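Local structure of mobilization protein A (Pseudomonas aeruginosa, 2NS6) at residues I124-N129 with E157-K162; S43-E48 with H97-E102; A54-A59 with R103-L108; R19-Y24 with F71-F76. The protein nicks one strand of plasmid DNA at the origin of transfer, as the metal-dependent relaxase of the relaxosome that prepares the plasmid for conjugation. One frame throughout, in Å; residues are numbered along the deposited sequence.

Contact 1 of 4, residues I124-N129 with E157-K162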
loop_
_atom_site.group_PDB
_atom_site.type_symbol
_atom_site.label_atom_id
_atom_site.label_comp_id
_atom_site.label_asym_id
_atom_site.label_seq_id
_atom_site.Cartn_x
_atom_site.Cartn_y
_atom_site.Cartn_z
ATOM N N ILE A 124 1.668 0.974 2.301
ATOM C CA ILE A 124 0.857 0.473 3.402
ATOM C C ILE A 124 1.002 1.311 4.650
ATOM O O ILE A 124 2.116 1.564 5.115
ATOM C CB ILE A 124 1.279 -0.947 3.770
ATOM C CG1 ILE A 124 1.369 -1.798 2.505
ATOM C CG2 ILE A 124 0.303 -1.539 4.770
ATOM C CD1 ILE A 124 1.777 -3.223 2.779
ATOM N N SER A 125 -0.133 1.743 5.189
ATOM C CA SER A 125 -0.155 2.534 6.415
ATOM C C SER A 125 -0.215 1.532 7.560
ATOM O O SER A 125 -1.076 0.649 7.575
ATOM C CB SER A 125 -1.401 3.420 6.447
ATOM O OG SER A 125 -1.590 3.975 7.736
ATOM N N GLU A 126 0.695 1.667 8.516
ATOM C CA GLU A 126 0.739 0.751 9.646
ATOM C C GLU A 126 -0.205 1.133 10.776
ATOM O O GLU A 126 0.198 1.211 11.939
ATOM C CB GLU A 126 2.173 0.632 10.162
ATOM C CG GLU A 126 3.077 -0.147 9.224
ATOM C CD GLU A 126 4.542 0.128 9.486
ATOM O OE1 GLU A 126 5.308 -0.836 9.677
ATOM O OE2 GLU A 126 4.918 1.317 9.496
ATOM N N ARG A 127 -1.463 1.362 10.412
ATOM C CA ARG A 127 -2.522 1.717 11.350
ATOM C C ARG A 127 -3.639 0.716 11.132
ATOM O O ARG A 127 -4.054 0.472 10.003
ATOM C CB ARG A 127 -3.045 3.131 11.072
ATOM C CG ARG A 127 -2.028 4.231 11.343
ATOM C CD ARG A 127 -1.971 4.560 12.836
ATOM N NE ARG A 127 -0.898 5.494 13.164
ATOM C CZ ARG A 127 -0.801 6.135 14.321
ATOM N NH1 ARG A 127 -1.720 5.947 15.257
ATOM N NH2 ARG A 127 0.216 6.953 14.550
ATOM N N ILE A 128 -4.123 0.140 12.220
ATOM C CA ILE A 128 -5.175 -0.858 12.165
ATOM C C ILE A 128 -6.558 -0.231 12.096
ATOM O O ILE A 128 -6.976 0.481 13.017
ATOM C CB ILE A 128 -5.092 -1.767 13.405
ATOM C CG1 ILE A 128 -3.707 -2.414 13.461
ATOM C CG2 ILE A 128 -6.198 -2.814 13.377
ATOM C CD1 ILE A 128 -3.406 -3.148 14.751
ATOM N N ASN A 129 -7.281 -0.489 11.012
ATOM C CA ASN A 129 -8.619 0.064 10.916
ATOM C C ASN A 129 -9.576 -0.858 11.659
ATOM O O ASN A 129 -9.939 -1.926 11.163
ATOM C CB ASN A 129 -9.066 0.201 9.465
ATOM C CG ASN A 129 -10.355 0.995 9.339
ATOM O OD1 ASN A 129 -11.120 1.105 10.297
ATOM N ND2 ASN A 129 -10.606 1.541 8.161
ATOM N N GLU A 157 2.675 -3.925 14.434
ATOM C CA GLU A 157 4.096 -4.237 14.421
ATOM C C GLU A 157 4.391 -5.344 13.414
ATOM O O GLU A 157 5.543 -5.731 13.237
ATOM C CB GLU A 157 4.548 -4.711 15.805
ATOM C CG GLU A 157 4.122 -3.818 16.968
ATOM C CD GLU A 157 4.606 -2.402 16.825
ATOM O OE1 GLU A 157 5.824 -2.201 16.646
ATOM O OE2 GLU A 157 3.765 -1.478 16.896
ATOM N N ALA A 158 3.353 -5.840 12.750
ATOM C CA ALA A 158 3.495 -6.934 11.794
ATOM C C ALA A 158 4.491 -6.741 10.653
ATOM O O ALA A 158 4.995 -7.720 10.097
ATOM C CB ALA A 158 2.121 -7.295 11.219
ATOM N N LEU A 159 4.773 -5.496 10.288
ATOM C CA LEU A 159 5.709 -5.229 9.197
ATOM C C LEU A 159 7.150 -4.947 9.636
ATOM O O LEU A 159 7.998 -4.659 8.793
ATOM C CB LEU A 159 5.209 -4.049 8.363
ATOM C CG LEU A 159 4.093 -4.276 7.331
ATOM C CD1 LEU A 159 3.018 -5.204 7.864
ATOM C CD2 LEU A 159 3.527 -2.930 6.940
ATOM N N LYS A 160 7.428 -5.035 10.935
ATOM C CA LYS A 160 8.772 -4.756 11.447
ATOM C C LYS A 160 9.715 -5.961 11.606
ATOM O O LYS A 160 10.925 -5.806 11.513
ATOM C CB LYS A 160 8.688 -4.015 12.796
ATOM C CG LYS A 160 8.100 -2.592 12.737
ATOM C CD LYS A 160 8.114 -1.909 14.110
ATOM C CE LYS A 160 7.382 -0.566 14.089
ATOM N NZ LYS A 160 7.270 0.086 15.448
ATOM N N PRO A 161 9.182 -7.168 11.868
ATOM C CA PRO A 161 10.072 -8.325 12.026
ATOM C C PRO A 161 11.113 -8.440 10.911
ATOM O O PRO A 161 10.873 -8.029 9.775
ATOM C CB PRO A 161 9.107 -9.503 12.039
ATOM C CG PRO A 161 7.898 -8.924 12.710
ATOM C CD PRO A 161 7.774 -7.570 12.032
ATOM N N LYS A 162 12.271 -8.995 11.257
ATOM C CA LYS A 162 13.374 -9.183 10.323
ATOM C C LYS A 162 13.033 -10.199 9.246
ATOM O O LYS A 162 13.430 -10.053 8.087
ATOM C CB LYS A 162 14.615 -9.633 11.080
HETATM O O HOH W 1 4.440 -2.766 11.244
#

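Contact 2 of 4, residues S43-E48 with H97-E102. With MN (manganese (II) ion), chain D; MN (manganese (II) ion), chain C.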
loop_
_atom_site.group_PDB
_atom_site.type_symbol
_atom_site.label_atom_id
_atom_site.label_comp_id
_atom_site.label_asym_id
_atom_site.label_seq_id
_atom_site.Cartn_x
_atom_site.Cartn_y
_atom_site.Cartn_z
ATOM N N SER A 43 -7.071 1.619 -3.762
ATOM C CA SER A 43 -6.737 1.754 -2.348
ATOM C C SER A 43 -7.803 0.944 -1.630
ATOM O O SER A 43 -8.782 0.528 -2.248
ATOM C CB SER A 43 -6.795 3.221 -1.890
ATOM O OG SER A 43 -5.832 4.012 -2.566
ATOM N N GLY A 44 -7.608 0.697 -0.341
ATOM C CA GLY A 44 -8.593 -0.063 0.410
ATOM C C GLY A 44 -8.463 0.204 1.896
ATOM O O GLY A 44 -7.535 0.891 2.325
ATOM N N HIS A 45 -9.397 -0.324 2.683
ATOM C CA HIS A 45 -9.369 -0.167 4.132
ATOM C C HIS A 45 -9.320 1.269 4.646
ATOM O O HIS A 45 -8.872 1.500 5.768
ATOM C CB HIS A 45 -8.171 -0.925 4.701
ATOM C CG HIS A 45 -8.107 -2.355 4.268
ATOM N ND1 HIS A 45 -6.922 -2.988 3.979
ATOM C CD2 HIS A 45 -9.086 -3.262 4.044
ATOM C CE1 HIS A 45 -7.169 -4.226 3.587
ATOM N NE2 HIS A 45 -8.473 -4.417 3.617
ATOM N N MET A 46 -9.781 2.228 3.844
ATOM C CA MET A 46 -9.771 3.630 4.261
ATOM C C MET A 46 -10.871 3.953 5.278
ATOM O O MET A 46 -12.024 3.553 5.113
ATOM C CB MET A 46 -9.936 4.546 3.044
ATOM C CG MET A 46 -8.750 4.590 2.119
ATOM S SD MET A 46 -7.254 5.181 2.942
ATOM C CE MET A 46 -6.015 4.783 1.712
ATOM N N PRO A 47 -10.522 4.687 6.347
ATOM C CA PRO A 47 -11.494 5.058 7.380
ATOM C C PRO A 47 -12.519 6.037 6.829
ATOM O O PRO A 47 -12.270 6.728 5.832
ATOM C CB PRO A 47 -10.621 5.659 8.487
ATOM C CG PRO A 47 -9.458 6.213 7.740
ATOM C CD PRO A 47 -9.172 5.140 6.710
ATOM N N GLU A 48 -13.672 6.092 7.480
ATOM C CA GLU A 48 -14.770 6.950 7.045
ATOM C C GLU A 48 -14.431 8.419 6.757
ATOM O O GLU A 48 -14.996 8.998 5.836
ATOM C CB GLU A 48 -15.916 6.855 8.063
ATOM C CG GLU A 48 -17.111 7.776 7.794
ATOM C CD GLU A 48 -17.710 7.605 6.400
ATOM O OE1 GLU A 48 -18.062 6.463 6.020
ATOM O OE2 GLU A 48 -17.836 8.628 5.692
ATOM N N HIS A 97 -3.376 -9.757 0.880
ATOM C CA HIS A 97 -2.578 -10.687 1.647
ATOM C C HIS A 97 -1.771 -9.982 2.727
ATOM O O HIS A 97 -1.637 -10.491 3.828
ATOM C CB HIS A 97 -1.627 -11.460 0.737
ATOM C CG HIS A 97 -0.813 -12.486 1.466
ATOM N ND1 HIS A 97 -1.331 -13.697 1.869
ATOM C CD2 HIS A 97 0.459 -12.449 1.924
ATOM C CE1 HIS A 97 -0.414 -14.362 2.549
ATOM N NE2 HIS A 97 0.680 -13.625 2.598
ATOM N N LEU A 98 -1.242 -8.804 2.414
ATOM C CA LEU A 98 -0.435 -8.061 3.371
ATOM C C LEU A 98 -1.199 -7.095 4.294
ATOM O O LEU A 98 -0.704 -6.753 5.362
ATOM C CB LEU A 98 0.653 -7.279 2.617
ATOM C CG LEU A 98 1.667 -8.075 1.776
ATOM C CD1 LEU A 98 2.644 -7.122 1.075
ATOM C CD2 LEU A 98 2.431 -9.034 2.673
ATOM N N THR A 99 -2.404 -6.682 3.904
ATOM C CA THR A 99 -3.180 -5.696 4.669
ATOM C C THR A 99 -4.590 -6.131 5.081
ATOM O O THR A 99 -5.279 -5.413 5.815
ATOM C CB THR A 99 -3.392 -4.449 3.827
ATOM O OG1 THR A 99 -4.293 -4.771 2.763
ATOM C CG2 THR A 99 -2.063 -3.968 3.224
ATOM N N GLY A 100 -5.010 -7.294 4.596
ATOM C CA GLY A 100 -6.351 -7.785 4.857
ATOM C C GLY A 100 -6.739 -8.238 6.248
ATOM O O GLY A 100 -7.890 -8.063 6.663
ATOM N N ALA A 101 -5.795 -8.824 6.969
ATOM C CA ALA A 101 -6.058 -9.303 8.315
ATOM C C ALA A 101 -6.405 -8.138 9.242
ATOM O O ALA A 101 -7.461 -8.119 9.865
ATOM C CB ALA A 101 -4.834 -10.034 8.841
ATOM N N GLU A 102 -5.508 -7.157 9.303
ATOM C CA GLU A 102 -5.674 -5.997 10.174
ATOM C C GLU A 102 -6.250 -4.755 9.508
ATOM O O GLU A 102 -6.238 -3.673 10.101
ATOM C CB GLU A 102 -4.322 -5.637 10.798
ATOM C CG GLU A 102 -3.675 -6.787 11.549
ATOM C CD GLU A 102 -2.434 -6.370 12.296
ATOM O OE1 GLU A 102 -1.371 -6.205 11.666
ATOM O OE2 GLU A 102 -2.525 -6.193 13.521
HETATM MN MN MN D . -3.121 -14.711 0.519
HETATM MN MN MN C . -9.927 -6.250 3.129
HETATM O O HOH W 2 -9.570 -7.975 4.903
#

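Contact 3 of 4, residues A54-A59 with R103-L108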
loop_
_atom_site.group_PDB
_atom_site.type_symbol
_atom_site.label_atom_id
_atom_site.label_comp_id
_atom_site.label_asym_id
_atom_site.label_seq_id
_atom_site.Cartn_x
_atom_site.Cartn_y
_atom_site.Cartn_z
ATOM N N ALA A 54 -6.097 10.164 -1.264
ATOM C CA ALA A 54 -5.154 11.233 -0.959
ATOM C C ALA A 54 -5.470 11.893 0.379
ATOM O O ALA A 54 -4.565 12.347 1.087
ATOM C CB ALA A 54 -5.170 12.283 -2.071
ATOM N N ASP A 55 -6.748 11.945 0.738
ATOM C CA ASP A 55 -7.114 12.563 2.011
ATOM C C ASP A 55 -6.429 11.843 3.174
ATOM O O ASP A 55 -6.050 12.471 4.159
ATOM C CB ASP A 55 -8.640 12.560 2.214
ATOM C CG ASP A 55 -9.386 13.268 1.092
ATOM O OD1 ASP A 55 -8.822 14.190 0.463
ATOM O OD2 ASP A 55 -10.556 12.909 0.844
ATOM N N TYR A 56 -6.252 10.529 3.058
ATOM C CA TYR A 56 -5.609 9.772 4.126
ATOM C C TYR A 56 -4.124 10.125 4.227
ATOM O O TYR A 56 -3.586 10.315 5.321
ATOM C CB TYR A 56 -5.758 8.265 3.879
ATOM C CG TYR A 56 -5.249 7.406 5.014
ATOM C CD1 TYR A 56 -6.070 7.089 6.095
ATOM C CD2 TYR A 56 -3.936 6.938 5.024
ATOM C CE1 TYR A 56 -5.602 6.334 7.158
ATOM C CE2 TYR A 56 -3.453 6.178 6.086
ATOM C CZ TYR A 56 -4.291 5.881 7.151
ATOM O OH TYR A 56 -3.830 5.139 8.214
ATOM N N TRP A 57 -3.459 10.214 3.083
ATOM C CA TRP A 57 -2.043 10.531 3.070
ATOM C C TRP A 57 -1.777 11.974 3.481
ATOM O O TRP A 57 -0.733 12.275 4.073
ATOM C CB TRP A 57 -1.470 10.223 1.690
ATOM C CG TRP A 57 -1.753 8.798 1.310
ATOM C CD1 TRP A 57 -2.524 8.362 0.276
ATOM C CD2 TRP A 57 -1.304 7.626 2.003
ATOM N NE1 TRP A 57 -2.585 6.986 0.276
ATOM C CE2 TRP A 57 -1.838 6.510 1.324
ATOM C CE3 TRP A 57 -0.488 7.410 3.130
ATOM C CZ2 TRP A 57 -1.599 5.189 1.741
ATOM C CZ3 TRP A 57 -0.248 6.103 3.542
ATOM C CH2 TRP A 57 -0.802 5.007 2.841
ATOM N N ASP A 58 -2.726 12.858 3.181
ATOM C CA ASP A 58 -2.603 14.268 3.567
ATOM C C ASP A 58 -2.567 14.330 5.097
ATOM O O ASP A 58 -1.718 15.004 5.678
ATOM C CB ASP A 58 -3.808 15.097 3.082
ATOM C CG ASP A 58 -3.760 15.432 1.589
ATOM O OD1 ASP A 58 -2.659 15.620 1.027
ATOM O OD2 ASP A 58 -4.854 15.535 0.979
ATOM N N ALA A 59 -3.505 13.633 5.738
ATOM C CA ALA A 59 -3.594 13.610 7.199
ATOM C C ALA A 59 -2.322 13.017 7.783
ATOM O O ALA A 59 -1.722 13.581 8.699
ATOM C CB ALA A 59 -4.812 12.791 7.647
ATOM N N ARG A 103 -6.757 -4.916 8.289
ATOM C CA ARG A 103 -7.320 -3.813 7.512
ATOM C C ARG A 103 -6.475 -2.554 7.558
ATOM O O ARG A 103 -6.918 -1.493 8.013
ATOM C CB ARG A 103 -8.743 -3.511 7.954
ATOM C CG ARG A 103 -9.686 -4.598 7.539
ATOM C CD ARG A 103 -11.112 -4.200 7.754
ATOM N NE ARG A 103 -12.025 -5.204 7.228
ATOM C CZ ARG A 103 -13.161 -5.538 7.818
ATOM N NH1 ARG A 103 -13.509 -4.943 8.957
ATOM N NH2 ARG A 103 -13.942 -6.462 7.276
ATOM N N LEU A 104 -5.247 -2.691 7.072
ATOM C CA LEU A 104 -4.301 -1.588 7.010
ATOM C C LEU A 104 -4.621 -0.775 5.759
ATOM O O LEU A 104 -4.685 -1.324 4.653
ATOM C CB LEU A 104 -2.869 -2.132 6.920
ATOM C CG LEU A 104 -2.447 -3.143 7.993
ATOM C CD1 LEU A 104 -1.067 -3.699 7.673
ATOM C CD2 LEU A 104 -2.452 -2.483 9.352
ATOM N N PRO A 105 -4.847 0.537 5.911
ATOM C CA PRO A 105 -5.148 1.328 4.715
ATOM C C PRO A 105 -3.968 1.209 3.757
ATOM O O PRO A 105 -2.821 1.096 4.190
ATOM C CB PRO A 105 -5.304 2.745 5.265
ATOM C CG PRO A 105 -5.836 2.501 6.674
ATOM C CD PRO A 105 -4.969 1.354 7.136
ATOM N N TYR A 106 -4.247 1.218 2.458
ATOM C CA TYR A 106 -3.187 1.108 1.471
ATOM C C TYR A 106 -3.630 1.719 0.167
ATOM O O TYR A 106 -4.816 1.937 -0.053
ATOM C CB TYR A 106 -2.827 -0.364 1.222
ATOM C CG TYR A 106 -3.842 -1.114 0.379
ATOM C CD1 TYR A 106 -3.804 -1.060 -1.018
ATOM C CD2 TYR A 106 -4.867 -1.838 0.977
ATOM C CE1 TYR A 106 -4.772 -1.713 -1.793
ATOM C CE2 TYR A 106 -5.834 -2.489 0.218
ATOM C CZ TYR A 106 -5.785 -2.423 -1.160
ATOM O OH TYR A 106 -6.767 -3.050 -1.896
ATOM N N THR A 107 -2.644 1.990 -0.686
ATOM C CA THR A 107 -2.864 2.521 -2.017
ATOM C C THR A 107 -1.823 1.815 -2.875
ATOM O O THR A 107 -0.650 1.716 -2.495
ATOM C CB THR A 107 -2.636 4.050 -2.091
ATOM O OG1 THR A 107 -3.648 4.729 -1.335
ATOM C CG2 THR A 107 -2.702 4.531 -3.533
ATOM N N LEU A 108 -2.253 1.292 -4.016
ATOM C CA LEU A 108 -1.328 0.610 -4.905
ATOM C C LEU A 108 -1.555 1.075 -6.324
ATOM O O LEU A 108 -2.641 1.515 -6.690
ATOM C CB LEU A 108 -1.517 -0.909 -4.827
ATOM C CG LEU A 108 -2.746 -1.557 -5.460
ATOM C CD1 LEU A 108 -2.487 -1.836 -6.928
ATOM C CD2 LEU A 108 -3.060 -2.867 -4.744
#

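Contact 4 of 4, residues R19-Y24 with F71-F76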
loop_
_atom_site.group_PDB
_atom_site.type_symbol
_atom_site.label_atom_id
_atom_site.label_comp_id
_atom_site.label_asym_id
_atom_site.label_seq_id
_atom_site.Cartn_x
_atom_site.Cartn_y
_atom_site.Cartn_z
ATOM N N ARG A 19 1.657 12.098 0.753
ATOM C CA ARG A 19 0.843 12.700 -0.291
ATOM C C ARG A 19 1.591 12.756 -1.612
ATOM O O ARG A 19 1.049 12.388 -2.651
ATOM C CB ARG A 19 0.387 14.108 0.108
ATOM C CG ARG A 19 -0.433 14.833 -0.976
ATOM C CD ARG A 19 -1.634 14.013 -1.443
ATOM N NE ARG A 19 -2.157 14.494 -2.724
ATOM C CZ ARG A 19 -2.842 15.623 -2.884
ATOM N NH1 ARG A 19 -3.107 16.403 -1.843
ATOM N NH2 ARG A 19 -3.248 15.984 -4.091
ATOM N N ALA A 20 2.837 13.211 -1.577
ATOM C CA ALA A 20 3.631 13.299 -2.802
ATOM C C ALA A 20 3.813 11.908 -3.410
ATOM O O ALA A 20 3.659 11.731 -4.617
ATOM C CB ALA A 20 4.992 13.937 -2.503
ATOM N N LYS A 21 4.130 10.920 -2.577
ATOM C CA LYS A 21 4.313 9.557 -3.067
ATOM C C LYS A 21 3.033 8.996 -3.696
ATOM O O LYS A 21 3.076 8.392 -4.773
ATOM C CB LYS A 21 4.791 8.649 -1.927
ATOM C CG LYS A 21 4.814 7.164 -2.272
ATOM C CD LYS A 21 5.838 6.838 -3.345
ATOM C CE LYS A 21 7.248 6.943 -2.785
ATOM N NZ LYS A 21 8.279 6.505 -3.766
ATOM N N ALA A 22 1.893 9.195 -3.037
ATOM C CA ALA A 22 0.620 8.706 -3.573
ATOM C C ALA A 22 0.300 9.362 -4.919
ATOM O O ALA A 22 -0.099 8.686 -5.873
ATOM C CB ALA A 22 -0.513 8.971 -2.575
ATOM N N ASP A 23 0.481 10.677 -5.004
ATOM C CA ASP A 23 0.202 11.379 -6.253
ATOM C C ASP A 23 1.117 10.942 -7.385
ATOM O O ASP A 23 0.684 10.827 -8.532
ATOM C CB ASP A 23 0.305 12.891 -6.048
ATOM C CG ASP A 23 -0.982 13.488 -5.500
ATOM O OD1 ASP A 23 -1.788 12.728 -4.926
ATOM O OD2 ASP A 23 -1.184 14.712 -5.640
ATOM N N TYR A 24 2.378 10.686 -7.062
ATOM C CA TYR A 24 3.331 10.260 -8.072
ATOM C C TYR A 24 2.998 8.874 -8.634
ATOM O O TYR A 24 2.799 8.731 -9.846
ATOM C CB TYR A 24 4.745 10.273 -7.494
ATOM C CG TYR A 24 5.821 9.964 -8.514
ATOM C CD1 TYR A 24 6.055 10.813 -9.593
ATOM C CD2 TYR A 24 6.604 8.820 -8.393
ATOM C CE1 TYR A 24 7.051 10.528 -10.530
ATOM C CE2 TYR A 24 7.598 8.526 -9.318
ATOM C CZ TYR A 24 7.817 9.384 -10.381
ATOM O OH TYR A 24 8.807 9.096 -11.286
ATOM N N PHE A 71 4.420 5.343 6.139
ATOM C CA PHE A 71 3.991 4.193 5.354
ATOM C C PHE A 71 5.164 3.281 5.007
ATOM O O PHE A 71 6.322 3.678 5.092
ATOM C CB PHE A 71 3.301 4.663 4.066
ATOM C CG PHE A 71 4.195 5.454 3.164
ATOM C CD1 PHE A 71 5.059 4.811 2.281
ATOM C CD2 PHE A 71 4.218 6.841 3.233
ATOM C CE1 PHE A 71 5.933 5.538 1.484
ATOM C CE2 PHE A 71 5.089 7.581 2.440
ATOM C CZ PHE A 71 5.950 6.930 1.564
ATOM N N LYS A 72 4.837 2.052 4.629
ATOM C CA LYS A 72 5.809 1.046 4.229
ATOM C C LYS A 72 5.570 0.851 2.733
ATOM O O LYS A 72 4.511 0.367 2.316
ATOM C CB LYS A 72 5.542 -0.263 4.973
ATOM C CG LYS A 72 6.518 -1.406 4.671
ATOM C CD LYS A 72 7.905 -1.122 5.217
ATOM C CE LYS A 72 8.835 -2.314 5.056
ATOM N NZ LYS A 72 8.482 -3.429 5.986
ATOM N N GLU A 73 6.549 1.244 1.931
ATOM C CA GLU A 73 6.454 1.128 0.482
ATOM C C GLU A 73 7.024 -0.194 -0.001
ATOM O O GLU A 73 8.163 -0.542 0.306
ATOM C CB GLU A 73 7.212 2.277 -0.176
ATOM C CG GLU A 73 7.363 2.153 -1.688
ATOM C CD GLU A 73 7.918 3.420 -2.304
ATOM O OE1 GLU A 73 8.974 3.892 -1.834
ATOM O OE2 GLU A 73 7.293 3.941 -3.257
ATOM N N VAL A 74 6.228 -0.929 -0.760
ATOM C CA VAL A 74 6.665 -2.209 -1.290
ATOM C C VAL A 74 6.635 -2.139 -2.815
ATOM O O VAL A 74 5.719 -1.549 -3.394
ATOM C CB VAL A 74 5.745 -3.354 -0.817
ATOM C CG1 VAL A 74 6.276 -4.688 -1.318
ATOM C CG2 VAL A 74 5.656 -3.365 0.704
ATOM N N GLU A 75 7.645 -2.724 -3.456
ATOM C CA GLU A 75 7.721 -2.733 -4.919
ATOM C C GLU A 75 8.011 -4.134 -5.433
ATOM O O GLU A 75 8.936 -4.800 -4.962
ATOM C CB GLU A 75 8.812 -1.788 -5.427
ATOM C CG GLU A 75 8.690 -1.505 -6.924
ATOM C CD GLU A 75 9.726 -0.517 -7.436
ATOM O OE1 GLU A 75 10.033 0.457 -6.718
ATOM O OE2 GLU A 75 10.216 -0.709 -8.568
ATOM N N PHE A 76 7.224 -4.581 -6.405
ATOM C CA PHE A 76 7.423 -5.911 -6.964
ATOM C C PHE A 76 7.125 -5.975 -8.459
ATOM O O PHE A 76 6.191 -5.342 -8.945
ATOM C CB PHE A 76 6.570 -6.939 -6.206
ATOM C CG PHE A 76 5.151 -6.504 -5.948
ATOM C CD1 PHE A 76 4.858 -5.580 -4.948
ATOM C CD2 PHE A 76 4.107 -7.007 -6.716
ATOM C CE1 PHE A 76 3.547 -5.174 -4.714
ATOM C CE2 PHE A 76 2.792 -6.607 -6.488
ATOM C CZ PHE A 76 2.513 -5.684 -5.489
HETATM O O HOH W 3 10.659 6.619 -3.105
#

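Contact 1 of 4, residues I124-N129 with E157-K162
With CG anti to its own carbonyl carbon (chi1 -72°) and the chain extended beyond it, Glu126 carries its carboxylate across the side chain of Leu159 at a slant. Leu159 CG likewise stands anti to the carbonyl carbon (chi1 -79°), and chi2 of 41° then turns CD2 to the strand end and the glutamate. That methyl, CD2 of Leu159, lies 3.6 Å from CG of Glu126, and OE1 of Glu126 comes within 3.5 Å of CB of Leu159: the methylene part of the acid provides the greasy surface, its end the polar one. Ile124, the last residue of strand 117-124, adds CG2 at 4.1 Å from CD2 of Leu159, where a branched apolar side chain suits a buried place. One water joins the two loops, donating to OE1 of Glu126 at 2.6 Å and accepting from N of Leu159 at 2.9 Å. That amide belongs to a type I turn from Glu157 to Lys160, closed by Lys160 N bonding to Glu157 O at 3.1 Å and reinforced by the salt bridge from Lys160 NZ to Glu157 OE1 at 3.0 Å. The other oxygen of Glu126, OE2, pairs with Arg69. Since no direct hydrogen bond joins the two loops, the polar link depends on the water, and a buried carboxylate held between an arginine and a water donor is likely to remain ionised.

Contact 2 of 4, residues S43-E48 with H97-E102
A metal-binding histidine packs here against the C-terminal end of a helix: His45, just past edge strand 38-44, meets Thr99 and Gly100 at the close of helix 84-99. The contact is small, and no hydrogen bond runs between the two segments. CE1 of His45 approaches OG1 of Thr99 at 3.0 Å, at the ring edge and near its plane, and lies 3.9 Å from CA of Gly100. Thr99 OG1 sits between its backbone N and carbonyl carbon (chi1 70°), a position from which the hydroxyl bonds to Ala95 O one turn earlier in the helix and meets the ring only by contact; threonine can thus satisfy its hydroxyl on its own helix. On the ring itself the two nitrogens divide their work. ND1 donates to Leu104 O, which fixes the rotation of the imidazole and leaves NE2 of His45 to bind a manganese ion at 2.4 Å. Gln96 is a further ligand of this site, and a bound water adds another, 2.5 Å from the manganese. A second manganese, separate from the first, is bound by His97 ND1 at 2.5 Å. A histidine with one nitrogen on a metal and the other steadied by a main-chain carbonyl is the first-shell and second-shell arrangement familiar from metalloprotein sites, though this ion is distinct from the one at the three-histidine site of His111, His119 and His121.

Contact 3 of 4, residues A54-A59 with R103-L108
Trp57 crosses from helix 53-63 to Thr107 on strand 106-113. Its CB lies against the backbone of Arg19 in the neighbouring helix, and CD1 touches the methyl of Ala22. NE1 then donates to OG1 of Thr107 at 3.0 Å, with an N-H...O angle of 156° and the oxygen only 3° out of the indole plane. CZ2, next round the ring from CE2, lies 3.7 Å from Thr107 OG1 and edges up to the carbonyl carbon of Tyr106, while CD2 of Tyr56 stands 3.9 Å above one face of the indole. The indole thus buries a wide flat surface while its single polar atom finds an acceptor. Thr107 OG1 has a second partner in Ser43 OG on the adjoining strand. With CG anti to the backbone N (chi1 -174°), Tyr56 turns one ring face to Pro105, whose CB stands 4.0 Å from the ring centroid in a CH-pi contact; the C-H groups of proline, slightly polarised by the adjacent amide, suit an aromatic face. Tyr56 OH bonds to Ser125 OG. Tyr106 points the other way, toward helix 84-99, so the strand has helices packed on both faces, the layered build of the five-stranded antiparallel relaxase domain, strand order 1-3-5-4-2.

Contact 4 of 4, residues R19-Y24 with F71-F76
Lys21 and Glu73 meet nearly at a right angle, the lysine coming off helix 18-26 and the glutamate rising from strand 71-77. The lysine starts with CG anti to the backbone N (chi1 171°) but bends at the next two torsions, so that its chain curls over and delivers NZ to OE2 of Glu73 at 2.8 Å, on the syn side of the carboxylate. Glu73 is extended and needs no bend to present that oxygen. CE of Lys21 follows closely, 3.0 Å from the same OE2. A water accepts from NZ of Lys21 and gives a long, weak bond to Glu73 OE1. Nearer the start of the lysine chain, Phe71 also crosses it about at a right angle: CB and CG of Lys21 touch the ring at its CZ corner, CG at 4.0 Å from CZ. Lysine suits the place because its methylenes meet the ring while its ammonium goes on to the acid. The helix thus packs on one face of the antiparallel sheet of the relaxase fold, and it carries Tyr24, the residue that in the reaction probably becomes covalently linked to the DNA 5' phosphate. The side chain of Glu73 lies about 4 Å from that of His121, a ligand of manganese. Arg19 grips Asp23 side-on: NE meets OD1 nearly straight (173°) from above the carboxylate plane, NH2 reaches the syn lone pair of OD2 at a poorer 131°, and NH1 pairs with Asp58.

Contacts 2, 3 and 4 all reach the same antiparallel sheet, and contact 1 joins the loop at the end of its central strand 117-124. Contacts 2 and 3, with centres about 9 Å apart, rest on neighbouring strands, 38-44 and 106-113. Contacts 3 and 4 lie about 10 Å apart between centres and set helices 53-63 and 18-26 side by side. Contact 1 meets contact 4 through a probable hydrogen bond, Ile124 O to Lys72 N at 2.8 Å. Contact 4 alone holds the catalytic tyrosine and lies next to the three-histidine manganese site; the centre of contact 2, which binds two other manganese ions, lies about 15 Å from the centre of contact 4.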